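Local coordinates for SIRV1 hypothetical protein ORF119 (PDB 2X3G) that probably acts as a HUH-type replication initiator (Rep) that nicks viral DNA, at residues D2-L7 / I102-Y106; N24-T30 / S60-Y65; H44-V50 / I67-K73. All coordinates share one frame; numbering follows the deposited sequence.

Contact 1 of 3, residues D2-L7 / I102-Y106; sequences DLKKVL and IKNVY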
loop_
_atom_site.group_PDB
_atom_site.type_symbol
_atom_site.label_atom_id
_atom_site.label_comp_id
_atom_site.label_asym_id
_atom_site.label_seq_id
_atom_site.Cartn_x
_atom_site.Cartn_y
_atom_site.Cartn_z
ATOM N N ASP A 2 2.650 12.973 -4.718
ATOM C CA ASP A 2 3.995 12.476 -4.534
ATOM C C ASP A 2 4.673 12.458 -5.912
ATOM O O ASP A 2 5.825 12.839 -6.041
ATOM C CB ASP A 2 4.007 11.074 -3.904
ATOM C CG ASP A 2 3.895 11.100 -2.375
ATOM O OD1 ASP A 2 4.387 12.062 -1.739
ATOM O OD2 ASP A 2 3.332 10.137 -1.810
ATOM N N LEU A 3 3.945 12.033 -6.941
ATOM C CA LEU A 3 4.529 11.886 -8.274
ATOM C C LEU A 3 4.926 13.232 -8.872
ATOM O O LEU A 3 5.970 13.342 -9.496
ATOM C CB LEU A 3 3.568 11.150 -9.220
ATOM C CG LEU A 3 4.013 10.970 -10.679
ATOM C CD1 LEU A 3 5.377 10.291 -10.800
ATOM C CD2 LEU A 3 2.960 10.179 -11.458
ATOM N N LYS A 4 4.088 14.253 -8.703
ATOM C CA LYS A 4 4.443 15.582 -9.190
ATOM C C LYS A 4 5.710 16.070 -8.487
ATOM O O LYS A 4 6.573 16.666 -9.126
ATOM C CB LYS A 4 3.285 16.584 -9.047
ATOM C CG LYS A 4 2.686 16.732 -7.645
ATOM C CD LYS A 4 3.019 18.080 -6.970
ATOM C CE LYS A 4 2.123 18.344 -5.760
ATOM N NZ LYS A 4 2.357 17.386 -4.648
ATOM N N LYS A 5 5.838 15.781 -7.191
ATOM C CA LYS A 5 7.059 16.140 -6.466
ATOM C C LYS A 5 8.241 15.335 -7.011
ATOM O O LYS A 5 9.306 15.895 -7.279
ATOM C CB LYS A 5 6.935 15.893 -4.959
ATOM C CG LYS A 5 6.170 16.951 -4.180
ATOM C CD LYS A 5 6.259 16.645 -2.669
ATOM C CE LYS A 5 6.071 17.894 -1.809
ATOM N NZ LYS A 5 4.701 18.445 -1.813
ATOM N N VAL A 6 8.041 14.031 -7.190
ATOM C CA VAL A 6 9.098 13.162 -7.725
ATOM C C VAL A 6 9.575 13.673 -9.080
ATOM O O VAL A 6 10.764 13.732 -9.329
ATOM C CB VAL A 6 8.650 11.676 -7.805
ATOM C CG1 VAL A 6 9.566 10.847 -8.733
ATOM C CG2 VAL A 6 8.614 11.061 -6.389
ATOM N N LEU A 7 8.662 14.049 -9.964
ATOM C CA LEU A 7 9.075 14.570 -11.275
ATOM C C LEU A 7 9.844 15.874 -11.188
ATOM O O LEU A 7 10.850 16.065 -11.860
ATOM C CB LEU A 7 7.866 14.805 -12.161
ATOM C CG LEU A 7 7.155 13.525 -12.554
ATOM C CD1 LEU A 7 5.747 13.837 -12.948
ATOM C CD2 LEU A 7 7.908 12.785 -13.668
ATOM N N ILE A 102 11.625 7.676 -14.856
ATOM C CA ILE A 102 11.266 8.031 -13.474
ATOM C C ILE A 102 9.836 7.581 -13.150
ATOM O O ILE A 102 9.594 7.062 -12.062
ATOM C CB ILE A 102 11.530 9.547 -13.122
ATOM C CG1 ILE A 102 11.451 9.753 -11.598
ATOM C CG2 ILE A 102 10.609 10.497 -13.867
ATOM C CD1 ILE A 102 12.534 8.981 -10.840
ATOM N N LYS A 103 8.916 7.729 -14.101
ATOM C CA LYS A 103 7.559 7.244 -13.911
ATOM C C LYS A 103 7.487 5.743 -13.753
ATOM O O LYS A 103 6.700 5.254 -12.969
ATOM C CB LYS A 103 6.662 7.695 -15.046
ATOM C CG LYS A 103 6.368 9.170 -15.007
ATOM C CD LYS A 103 5.333 9.530 -16.045
ATOM C CE LYS A 103 4.889 10.968 -15.872
ATOM N NZ LYS A 103 3.884 11.337 -16.870
ATOM N N ASN A 104 8.290 4.998 -14.503
ATOM C CA ASN A 104 8.303 3.534 -14.345
ATOM C C ASN A 104 8.870 3.125 -12.975
ATOM O O ASN A 104 8.417 2.145 -12.354
ATOM C CB ASN A 104 9.083 2.873 -15.487
ATOM C CG ASN A 104 8.285 2.784 -16.774
ATOM O OD1 ASN A 104 7.053 2.651 -16.767
ATOM N ND2 ASN A 104 8.991 2.817 -17.898
ATOM N N VAL A 105 9.850 3.882 -12.504
ATOM C CA VAL A 105 10.425 3.647 -11.178
ATOM C C VAL A 105 9.375 3.950 -10.105
ATOM O O VAL A 105 9.126 3.135 -9.238
ATOM C CB VAL A 105 11.727 4.462 -10.925
ATOM C CG1 VAL A 105 12.074 4.486 -9.473
ATOM C CG2 VAL A 105 12.904 3.904 -11.726
ATOM N N TYR A 106 8.752 5.111 -10.188
ATOM C CA TYR A 106 7.669 5.466 -9.258
ATOM C C TYR A 106 6.562 4.413 -9.209
ATOM O O TYR A 106 6.093 4.018 -8.132
ATOM C CB TYR A 106 7.075 6.805 -9.661
ATOM C CG TYR A 106 5.984 7.266 -8.726
ATOM C CD1 TYR A 106 6.296 7.954 -7.551
ATOM C CD2 TYR A 106 4.648 7.012 -9.004
ATOM C CE1 TYR A 106 5.308 8.375 -6.692
ATOM C CE2 TYR A 106 3.647 7.439 -8.132
ATOM C CZ TYR A 106 4.007 8.126 -6.977
ATOM O OH TYR A 106 3.056 8.555 -6.098
HETATM O O HOH W 1 2.823 8.221 -3.400
HETATM O O HOH W 2 1.126 10.677 -7.071
#
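L3 lies over one face of the Y106 ring, with CD1 4.0 Å from the ring centroid and 21° off its normal, a CH-pi contact displaced toward the rim. Farther along the ring, CB of L3 comes within 3.8 Å of Y106 CZ, so the leucine follows the tyrosine from its root toward its hydroxyl. With CG anti to the backbone N (chi1 -178°), the tyrosine reaches across to the start of helix 2-10, where CB of D2 meets it at the edge, 3.5 Å from Y106 OH. V6 divides its two methyls: CG2 approaches Y106 CD1 obliquely, while CG1 packs 3.6 Å from CG1 of I102. One turn beyond L3, the CD2 methyl of L7 presses on CG2 of I102 at 3.5 Å. The extended chain of K103 passes the same leucine, bringing CG and CE near the methyls at the margin of the interface.

The polar link between the helices runs through water. One molecule joins Y106 OH, at 2.7 Å, to OD2 of D2; a second joins the hydroxyl to the backbone N of L3. The phenol is thereby tied to the first turn of the helix, where the amides lack partners from a preceding turn.

The two helical segments run roughly antiparallel, 140° apart, with axes 10.6 Å from each other. Both lie against the sheet: V6 and I102 meet L68 of strand 64-71, D2 and V6 touch F51 of strand 49-55, and I116 and M118 of the second subunit pack on D2 and V6.

Contact 2 of 3, residues N24-T30 / S60-Y65; sequences NYKYGDT and SNGLHY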
loop_
_atom_site.group_PDB
_atom_site.type_symbol
_atom_site.label_atom_id
_atom_site.label_comp_id
_atom_site.label_asym_id
_atom_site.label_seq_id
_atom_site.Cartn_x
_atom_site.Cartn_y
_atom_site.Cartn_z
ATOM N N ASN A 24 16.398 -10.626 4.842
ATOM C CA ASN A 24 15.691 -11.875 5.125
ATOM C C ASN A 24 15.275 -11.970 6.593
ATOM O O ASN A 24 15.097 -13.056 7.117
ATOM C CB ASN A 24 16.518 -13.104 4.693
ATOM C CG ASN A 24 17.858 -13.206 5.403
ATOM O OD1 ASN A 24 18.233 -12.334 6.177
ATOM N ND2 ASN A 24 18.592 -14.275 5.127
ATOM N N TYR A 25 15.114 -10.823 7.246
ATOM C CA TYR A 25 14.576 -10.782 8.605
ATOM C C TYR A 25 13.744 -9.528 8.827
ATOM O O TYR A 25 13.972 -8.513 8.181
ATOM C CB TYR A 25 15.699 -10.862 9.636
ATOM C CG TYR A 25 16.728 -9.759 9.509
ATOM C CD1 TYR A 25 17.902 -9.961 8.793
ATOM C CD2 TYR A 25 16.532 -8.521 10.108
ATOM C CE1 TYR A 25 18.851 -8.958 8.676
ATOM C CE2 TYR A 25 17.477 -7.507 9.995
ATOM C CZ TYR A 25 18.636 -7.734 9.276
ATOM O OH TYR A 25 19.581 -6.743 9.152
ATOM N N LYS A 26 12.788 -9.614 9.752
ATOM C CA LYS A 26 11.827 -8.534 9.999
ATOM C C LYS A 26 12.090 -7.746 11.283
ATOM O O LYS A 26 11.493 -6.686 11.489
ATOM C CB LYS A 26 10.404 -9.102 10.028
ATOM C CG LYS A 26 9.802 -9.286 8.650
ATOM C CD LYS A 26 8.378 -9.823 8.705
ATOM C CE LYS A 26 7.637 -9.510 7.401
ATOM N NZ LYS A 26 6.399 -10.334 7.250
ATOM N N TYR A 27 12.958 -8.264 12.151
ATOM C CA TYR A 27 13.340 -7.533 13.354
ATOM C C TYR A 27 14.148 -6.289 12.974
ATOM O O TYR A 27 14.824 -6.243 11.933
ATOM C CB TYR A 27 14.077 -8.433 14.374
ATOM C CG TYR A 27 15.314 -9.119 13.855
ATOM C CD1 TYR A 27 15.281 -10.455 13.452
ATOM C CD2 TYR A 27 16.521 -8.436 13.765
ATOM C CE1 TYR A 27 16.428 -11.086 12.969
ATOM C CE2 TYR A 27 17.659 -9.051 13.292
ATOM C CZ TYR A 27 17.610 -10.375 12.894
ATOM O OH TYR A 27 18.753 -10.971 12.427
ATOM N N GLY A 28 14.043 -5.264 13.807
ATOM C CA GLY A 28 14.590 -3.957 13.468
ATOM C C GLY A 28 13.519 -2.891 13.366
ATOM O O GLY A 28 12.316 -3.182 13.375
ATOM N N ASP A 29 13.974 -1.649 13.232
ATOM C CA ASP A 29 13.128 -0.491 13.424
ATOM C C ASP A 29 13.171 0.363 12.166
ATOM O O ASP A 29 14.070 1.181 11.991
ATOM C CB ASP A 29 13.627 0.280 14.652
ATOM C CG ASP A 29 12.698 1.411 15.061
ATOM O OD1 ASP A 29 11.798 1.779 14.267
ATOM O OD2 ASP A 29 12.879 1.928 16.188
ATOM N N THR A 30 12.188 0.167 11.292
ATOM C CA THR A 30 12.177 0.846 9.999
ATOM C C THR A 30 12.057 2.369 10.155
ATOM O O THR A 30 12.518 3.119 9.285
ATOM C CB THR A 30 11.066 0.286 9.064
ATOM O OG1 THR A 30 11.306 -1.108 8.810
ATOM C CG2 THR A 30 11.037 1.044 7.721
ATOM N N SER A 60 7.004 -11.275 3.718
ATOM C CA SER A 60 6.728 -12.329 4.691
ATOM C C SER A 60 7.960 -12.634 5.550
ATOM O O SER A 60 7.921 -12.501 6.771
ATOM C CB SER A 60 6.254 -13.598 3.979
ATOM O OG SER A 60 5.884 -14.601 4.909
ATOM N N ASN A 61 9.051 -13.031 4.900
ATOM C CA ASN A 61 10.289 -13.401 5.602
ATOM C C ASN A 61 11.175 -12.198 5.988
ATOM O O ASN A 61 11.883 -12.244 6.999
ATOM C CB ASN A 61 11.106 -14.398 4.762
ATOM C CG ASN A 61 11.669 -13.781 3.486
ATOM O OD1 ASN A 61 10.927 -13.216 2.675
ATOM N ND2 ASN A 61 12.985 -13.881 3.305
ATOM N N GLY A 62 11.142 -11.129 5.198
ATOM C CA GLY A 62 12.054 -10.020 5.426
ATOM C C GLY A 62 11.480 -8.653 5.169
ATOM O O GLY A 62 10.264 -8.487 5.077
ATOM N N LEU A 63 12.378 -7.675 5.084
ATOM C CA LEU A 63 12.022 -6.293 4.765
ATOM C C LEU A 63 12.289 -6.024 3.292
ATOM O O LEU A 63 13.177 -6.632 2.680
ATOM C CB LEU A 63 12.848 -5.309 5.603
ATOM C CG LEU A 63 12.813 -5.486 7.121
ATOM C CD1 LEU A 63 14.044 -4.840 7.786
ATOM C CD2 LEU A 63 11.514 -4.938 7.675
ATOM N N HIS A 64 11.517 -5.094 2.740
ATOM C CA HIS A 64 11.705 -4.635 1.382
ATOM C C HIS A 64 11.482 -3.125 1.378
ATOM O O HIS A 64 10.371 -2.661 1.676
ATOM C CB HIS A 64 10.713 -5.348 0.468
ATOM C CG HIS A 64 11.179 -5.484 -0.943
ATOM N ND1 HIS A 64 11.948 -6.548 -1.368
ATOM C CD2 HIS A 64 10.972 -4.707 -2.033
ATOM C CE1 HIS A 64 12.213 -6.406 -2.656
ATOM N NE2 HIS A 64 11.629 -5.300 -3.085
ATOM N N TYR A 65 12.546 -2.370 1.101
ATOM C CA TYR A 65 12.489 -0.908 1.049
ATOM C C TYR A 65 12.850 -0.422 -0.347
ATOM O O TYR A 65 13.727 -0.977 -0.981
ATOM C CB TYR A 65 13.502 -0.259 2.000
ATOM C CG TYR A 65 13.513 -0.692 3.453
ATOM C CD1 TYR A 65 14.714 -0.715 4.161
ATOM C CD2 TYR A 65 12.350 -1.036 4.128
ATOM C CE1 TYR A 65 14.769 -1.078 5.488
ATOM C CE2 TYR A 65 12.384 -1.396 5.454
ATOM C CZ TYR A 65 13.604 -1.417 6.134
ATOM O OH TYR A 65 13.667 -1.767 7.450
#
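S60 meets K26 through its carbonyl: O accepts from K26 NZ at 2.7 Å, the ammonium standing 35° out of the carbonyl plane. The lysine gets there by an extended chain, its CE only 3.1 Å from S60 O. At N61 the carbonyl O receives a long CA-H...O contact from Y25 CA (3.5 Å), while ND2 of the side chain comes beside CB of N24. At G62 the two chains have their nearest alpha carbons, its CA 4.1 Å from that of N24. Its lack of a side chain lets the two backbones come together, and G62 O lies beside CG of K26.

L63 turns its branched end into the loop, with CG 3.4 Å from Y25 O and CD2 facing OG1 of T30; its backbone N is held by T23 OG1. H64, Y65 and H66 then read as the histidine-hydrophobic-histidine signature of HUH endonucleases, with the two histidine rings meeting at about 75°, consistent with a metal-binding pair as in relatives. Between them, Y65 reaches helix 30-44 at its first turn. Its OH shares a 2.8 Å hydrogen bond with T30 OG1, which lies at the ring edge, and T30 CG2 packs 3.6 Å from Y65 CE2. F34 meets the Y65 ring edge-to-face.

Contact 3 of 3, residues H44-V50 / I67-K73; sequences HDKNSHV and ILVFTNK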
loop_
_atom_site.group_PDB
_atom_site.type_symbol
_atom_site.label_atom_id
_atom_site.label_comp_id
_atom_site.label_asym_id
_atom_site.label_seq_id
_atom_site.Cartn_x
_atom_site.Cartn_y
_atom_site.Cartn_z
ATOM N N HIS A 44 24.850 14.927 3.963
ATOM C CA HIS A 44 25.530 14.793 2.664
ATOM C C HIS A 44 25.213 16.009 1.765
ATOM O O HIS A 44 26.104 16.567 1.103
ATOM C CB HIS A 44 25.099 13.457 2.028
ATOM C CG HIS A 44 25.302 13.374 0.544
ATOM N ND1 HIS A 44 26.518 13.051 -0.026
ATOM C CD2 HIS A 44 24.435 13.538 -0.484
ATOM C CE1 HIS A 44 26.391 13.045 -1.342
ATOM N NE2 HIS A 44 25.136 13.332 -1.646
ATOM N N ASP A 45 23.953 16.442 1.788
ATOM C CA ASP A 45 23.458 17.524 0.949
ATOM C C ASP A 45 22.220 18.107 1.612
ATOM O O ASP A 45 21.183 17.466 1.632
ATOM C CB ASP A 45 23.108 16.940 -0.426
ATOM C CG ASP A 45 22.432 17.926 -1.367
ATOM O OD1 ASP A 45 22.262 19.131 -1.055
ATOM O OD2 ASP A 45 22.067 17.458 -2.461
ATOM N N LYS A 46 22.309 19.323 2.136
ATOM C CA LYS A 46 21.178 19.886 2.897
ATOM C C LYS A 46 19.957 20.210 2.022
ATOM O O LYS A 46 18.860 20.416 2.547
ATOM C CB LYS A 46 21.600 21.122 3.677
ATOM C CG LYS A 46 22.718 20.846 4.693
ATOM C CD LYS A 46 22.591 21.684 5.927
ATOM C CE LYS A 46 23.701 21.382 6.914
ATOM N NZ LYS A 46 23.274 21.711 8.300
ATOM N N ASN A 47 20.149 20.283 0.707
ATOM C CA ASN A 47 19.042 20.476 -0.257
ATOM C C ASN A 47 18.376 19.196 -0.756
ATOM O O ASN A 47 17.420 19.254 -1.550
ATOM C CB ASN A 47 19.540 21.229 -1.495
ATOM C CG ASN A 47 20.058 22.606 -1.176
ATOM O OD1 ASN A 47 19.484 23.332 -0.352
ATOM N ND2 ASN A 47 21.148 22.992 -1.840
ATOM N N SER A 48 18.882 18.044 -0.329
ATOM C CA SER A 48 18.439 16.759 -0.837
ATOM C C SER A 48 17.011 16.463 -0.430
ATOM O O SER A 48 16.500 17.053 0.539
ATOM C CB SER A 48 19.349 15.636 -0.323
ATOM O OG SER A 48 19.448 15.671 1.090
ATOM N N HIS A 49 16.385 15.566 -1.189
ATOM C CA HIS A 49 15.070 15.000 -0.863
ATOM C C HIS A 49 15.100 13.491 -0.932
ATOM O O HIS A 49 15.860 12.906 -1.696
ATOM C CB HIS A 49 14.019 15.534 -1.822
ATOM C CG HIS A 49 13.783 17.002 -1.666
ATOM N ND1 HIS A 49 13.174 17.545 -0.555
ATOM C CD2 HIS A 49 14.110 18.045 -2.466
ATOM C CE1 HIS A 49 13.118 18.860 -0.684
ATOM N NE2 HIS A 49 13.672 19.190 -1.838
ATOM N N VAL A 50 14.286 12.854 -0.108
ATOM C CA VAL A 50 14.292 11.397 -0.020
ATOM C C VAL A 50 12.855 10.931 0.009
ATOM O O VAL A 50 12.053 11.424 0.807
ATOM C CB VAL A 50 15.020 10.886 1.213
ATOM C CG1 VAL A 50 14.966 9.349 1.278
ATOM C CG2 VAL A 50 16.483 11.354 1.221
ATOM N N ILE A 67 13.855 3.388 -2.147
ATOM C CA ILE A 67 14.196 4.738 -1.790
ATOM C C ILE A 67 14.642 5.498 -3.030
ATOM O O ILE A 67 15.480 5.006 -3.772
ATOM C CB ILE A 67 15.326 4.750 -0.739
ATOM C CG1 ILE A 67 14.925 3.970 0.515
ATOM C CG2 ILE A 67 15.678 6.166 -0.318
ATOM C CD1 ILE A 67 15.941 4.101 1.644
ATOM N N LEU A 68 14.064 6.682 -3.257
ATOM C CA LEU A 68 14.643 7.655 -4.188
ATOM C C LEU A 68 15.342 8.754 -3.422
ATOM O O LEU A 68 14.782 9.342 -2.497
ATOM C CB LEU A 68 13.592 8.316 -5.066
ATOM C CG LEU A 68 13.022 7.508 -6.192
ATOM C CD1 LEU A 68 11.938 8.361 -6.858
ATOM C CD2 LEU A 68 14.097 7.112 -7.181
ATOM N N VAL A 69 16.578 9.008 -3.809
ATOM C CA VAL A 69 17.377 10.088 -3.228
ATOM C C VAL A 69 17.642 11.076 -4.372
ATOM O O VAL A 69 18.198 10.712 -5.399
ATOM C CB VAL A 69 18.689 9.558 -2.625
ATOM C CG1 VAL A 69 19.615 10.719 -2.203
ATOM C CG2 VAL A 69 18.412 8.627 -1.421
ATOM N N PHE A 70 17.199 12.305 -4.187
ATOM C CA PHE A 70 17.505 13.410 -5.084
ATOM C C PHE A 70 18.562 14.298 -4.441
ATOM O O PHE A 70 18.348 14.821 -3.363
ATOM C CB PHE A 70 16.251 14.223 -5.292
ATOM C CG PHE A 70 15.099 13.414 -5.760
ATOM C CD1 PHE A 70 14.159 12.918 -4.852
ATOM C CD2 PHE A 70 14.936 13.130 -7.111
ATOM C CE1 PHE A 70 13.076 12.180 -5.292
ATOM C CE2 PHE A 70 13.864 12.413 -7.548
ATOM C CZ PHE A 70 12.927 11.921 -6.637
ATOM N N THR A 71 19.672 14.495 -5.140
ATOM C CA THR A 71 20.832 15.168 -4.575
ATOM C C THR A 71 21.709 15.738 -5.695
ATOM O O THR A 71 21.708 15.249 -6.827
ATOM C CB THR A 71 21.656 14.202 -3.692
ATOM O OG1 THR A 71 22.721 14.895 -3.037
ATOM C CG2 THR A 71 22.246 13.041 -4.490
ATOM N N ASN A 72 22.468 16.765 -5.346
ATOM C CA ASN A 72 23.351 17.434 -6.297
ATOM C C ASN A 72 24.790 17.017 -6.073
ATOM O O ASN A 72 25.698 17.500 -6.752
ATOM C CB ASN A 72 23.147 18.947 -6.193
ATOM C CG ASN A 72 21.807 19.372 -6.716
ATOM O OD1 ASN A 72 21.379 18.896 -7.767
ATOM N ND2 ASN A 72 21.136 20.253 -6.007
ATOM N N LYS A 73 24.995 16.063 -5.166
ATOM C CA LYS A 73 26.328 15.581 -4.840
ATOM C C LYS A 73 26.337 14.073 -4.914
ATOM O O LYS A 73 25.492 13.441 -4.306
ATOM C CB LYS A 73 26.697 16.018 -3.428
ATOM C CG LYS A 73 28.083 15.574 -3.004
ATOM C CD LYS A 73 28.540 16.246 -1.713
ATOM C CE LYS A 73 29.841 15.637 -1.179
ATOM N NZ LYS A 73 30.836 15.336 -2.251
HETATM O O HOH W 3 22.518 20.738 -3.278
#
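The carboxylate of D45 grips the far end of strand 64-71 where it pairs with strand 49-55 in an antiparallel beta hairpin. With CG anti to the backbone N (chi1 174°), D45 presents one oxygen to both T71 and N72: T71 OG1 donates to the anti lone pair of D45 OD2 at 2.7 Å, and N72 N reaches OD2 at 3.0 Å, nearly straight. H44, the last residue of helix 30-44, sends NE2 to K73 O at 2.7 Å. The acceptor lies in the imidazole plane, but the donor stands 45° out of the carbonyl plane and the bond is bent to 135°. The aliphatic part of K73 slants past the imidazole, CG 3.5 Å from H44 CE1.

Beyond the turn, H49 and F70 form a hydrogen-bonded pair, with F70 N to H49 O at 2.9 Å and H49 N to F70 O at 3.0 Å. V50 and V69 follow as a non-hydrogen-bonded pair, on the sheet face where I41 of helix 30-44 packs. V50 CG1 also meets I67 CG2 at 3.6 Å. On the other face F9 stacks on H49 and meets F70 edge-to-face, while H49 ND1 bonds the terminal carboxylate of S119 of the second subunit.

What sets D45 in place is its own turn. Residues 45-48 make a type I turn in which D45 O accepts from both N and OG of S48, and D45 OD1 closes an Asx turn with the backbone N of N47. A water donates to the same OD1 and accepts from ND2 of both N47 and N72.

Overall arrangement
All three contacts bear on one four-stranded antiparallel sheet. Contact 1 joins the outermost helices in the sequence and encloses the other two; contacts 2 and 3 alternate along the chain and share strand 64-71, reaching its opposite ends, with centres about 24 Å apart. Contacts 1 and 3 have centres about 15 Å apart and touch, L68 meeting V6, I102 and V105, so the helix pair 2-10 and 99-109 is packed on one sheet face. Helix 30-44 lies on the other face and spans from contact 2 to contact 3. Contacts 1 and 3 both meet the second subunit, whereas contact 2, its centre about 25 Å from that of contact 1, borders the probable HUH site.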